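Local coordinates for protein annexin (Schistosoma mansoni, PDB 4MDU) that binds acidic phospholipid membranes in a calcium-dependent manner, aggregates liposomes when calcium is present and takes part in reproduction of the worm and host-parasite interaction, at residues 43-48 / 61-66. Sequence-based numbering, arbitrary orientation.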
# COMPACT_ATOMS: atom_id res chain seq x y z
N GLU B 43 -36.37 24.50 9.79
CA GLU B 43 -37.43 24.40 10.79
C GLU B 43 -37.54 22.98 11.29
O GLU B 43 -37.53 22.74 12.50
CB GLU B 43 -38.78 24.84 10.22
CG GLU B 43 -39.03 26.34 10.23
CD GLU B 43 -40.50 26.70 9.99
OE1 GLU B 43 -41.32 25.77 9.84
OE2 GLU B 43 -40.82 27.90 9.94
N ARG B 44 -37.65 22.04 10.36
CA ARG B 44 -37.81 20.63 10.71
C ARG B 44 -36.65 20.10 11.55
O ARG B 44 -36.86 19.39 12.54
CB ARG B 44 -38.02 19.77 9.46
CG ARG B 44 -39.35 20.03 8.78
CD ARG B 44 -39.64 19.00 7.70
NE ARG B 44 -40.63 19.47 6.74
CZ ARG B 44 -40.33 19.99 5.55
NH1 ARG B 44 -39.07 20.10 5.17
NH2 ARG B 44 -41.31 20.39 4.74
N LEU B 45 -35.42 20.45 11.16
CA LEU B 45 -34.27 20.06 11.96
C LEU B 45 -34.42 20.65 13.35
O LEU B 45 -34.25 19.97 14.36
CB LEU B 45 -32.96 20.51 11.31
CG LEU B 45 -32.61 19.75 10.03
CD1 LEU B 45 -31.46 20.40 9.27
CD2 LEU B 45 -32.32 18.28 10.35
N HIS B 46 -34.78 21.93 13.40
CA HIS B 46 -34.93 22.61 14.68
C HIS B 46 -35.90 21.88 15.61
O HIS B 46 -35.59 21.62 16.77
CB HIS B 46 -35.37 24.05 14.45
CG HIS B 46 -35.22 24.91 15.66
ND1 HIS B 46 -36.27 25.23 16.49
CD2 HIS B 46 -34.13 25.52 16.19
CE1 HIS B 46 -35.85 26.00 17.47
NE2 HIS B 46 -34.55 26.19 17.32
N ARG B 47 -37.09 21.57 15.10
CA ARG B 47 -38.06 20.80 15.86
C ARG B 47 -37.43 19.52 16.39
O ARG B 47 -37.56 19.20 17.57
CB ARG B 47 -39.28 20.47 14.99
CG ARG B 47 -40.32 21.59 14.91
CD ARG B 47 -41.23 21.43 13.68
NE ARG B 47 -41.75 20.07 13.55
CZ ARG B 47 -42.09 19.51 12.39
NH1 ARG B 47 -41.96 20.20 11.26
NH2 ARG B 47 -42.55 18.27 12.36
N SER B 48 -36.71 18.82 15.52
CA SER B 48 -36.15 17.52 15.87
C SER B 48 -35.34 17.53 17.15
O SER B 48 -35.24 16.51 17.83
CB SER B 48 -35.29 16.98 14.73
OG SER B 48 -36.11 16.70 13.60
N ASN B 61 -33.08 11.74 7.79
CA ASN B 61 -33.90 11.71 6.58
C ASN B 61 -33.94 13.03 5.84
O ASN B 61 -34.51 13.12 4.75
CB ASN B 61 -35.32 11.21 6.89
CG ASN B 61 -35.37 9.72 7.20
OD1 ASN B 61 -34.45 8.98 6.85
ND2 ASN B 61 -36.43 9.28 7.86
N ILE B 62 -33.35 14.06 6.44
CA ILE B 62 -33.19 15.34 5.76
C ILE B 62 -31.75 15.44 5.24
O ILE B 62 -31.52 15.39 4.03
CB ILE B 62 -33.49 16.52 6.71
CG1 ILE B 62 -34.96 16.55 7.10
CG2 ILE B 62 -33.11 17.84 6.08
CD1 ILE B 62 -35.29 17.72 8.01
N LEU B 63 -30.81 15.56 6.17
CA LEU B 63 -29.41 15.84 5.87
C LEU B 63 -28.77 14.80 4.96
O LEU B 63 -28.02 15.16 4.06
CB LEU B 63 -28.61 15.98 7.17
CG LEU B 63 -29.00 17.18 8.03
CD1 LEU B 63 -28.30 17.13 9.38
CD2 LEU B 63 -28.70 18.49 7.29
N ALA B 64 -29.08 13.52 5.17
CA ALA B 64 -28.57 12.45 4.31
C ALA B 64 -29.40 12.26 3.02
O ALA B 64 -29.16 11.33 2.25
CB ALA B 64 -28.48 11.14 5.08
N ARG B 65 -30.39 13.13 2.82
CA ARG B 65 -31.13 13.17 1.55
C ARG B 65 -31.01 14.51 0.80
O ARG B 65 -31.84 14.81 -0.06
CB ARG B 65 -32.60 12.82 1.77
CG ARG B 65 -32.86 11.38 2.27
CD ARG B 65 -32.16 10.33 1.38
NE ARG B 65 -32.48 10.51 -0.03
CZ ARG B 65 -31.70 10.10 -1.03
NH1 ARG B 65 -30.56 9.47 -0.78
NH2 ARG B 65 -32.07 10.33 -2.29
N ARG B 66 -29.98 15.29 1.10
CA ARG B 66 -29.74 16.57 0.41
C ARG B 66 -28.32 16.63 -0.13
O ARG B 66 -27.42 16.01 0.43
CB ARG B 66 -29.97 17.75 1.37
CG ARG B 66 -31.34 17.78 2.06
CD ARG B 66 -32.47 18.29 1.13
NE ARG B 66 -33.72 18.44 1.89
CZ ARG B 66 -34.62 17.47 2.05
NH1 ARG B 66 -34.43 16.29 1.47
NH2 ARG B 66 -35.72 17.68 2.78
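Leu45 and Ile62 bring the helix of 43-48 and the last turn of helix 56-63 closest together, their CA atoms 7.9 Å apart, just before the chain leaves that helix in a type I turn from Leu63 to Arg66. Ile62 sends its CD1 to both Arg44 and Leu45: its CG1 stands anti to the carbonyl carbon (chi1 -68°) and the extended chain carries CD1 to 3.7 Å from CB of Arg44 and 3.8 Å from CD2 of Leu45. Leu45, slanting across both Ile62 and Leu63, has a second apolar partner through its other branch, CD1 lying 3.9 Å from CD2 of Leu63. This is packing between helices A and B of annexin repeat 1, joined by the loop whose Met49, Gly51 and Gly53 bind calcium; in this calcium-free structure residues 50-53 are not modelled. Ile74 of helix 68-82 touches both Leu45 and Ile62. Polar groups lie toward the margin. Arg44 NH1 and Arg66 NH2 are 4.8 Å apart, and the carboxylate of Asp41 forms salt bridges with both arginines, probably offsetting their like charges. On the first helix, Ser48 OG bonds back to Arg44 O at 3.0 Å, approaching from the face of that carbonyl opposite to Ser48 N.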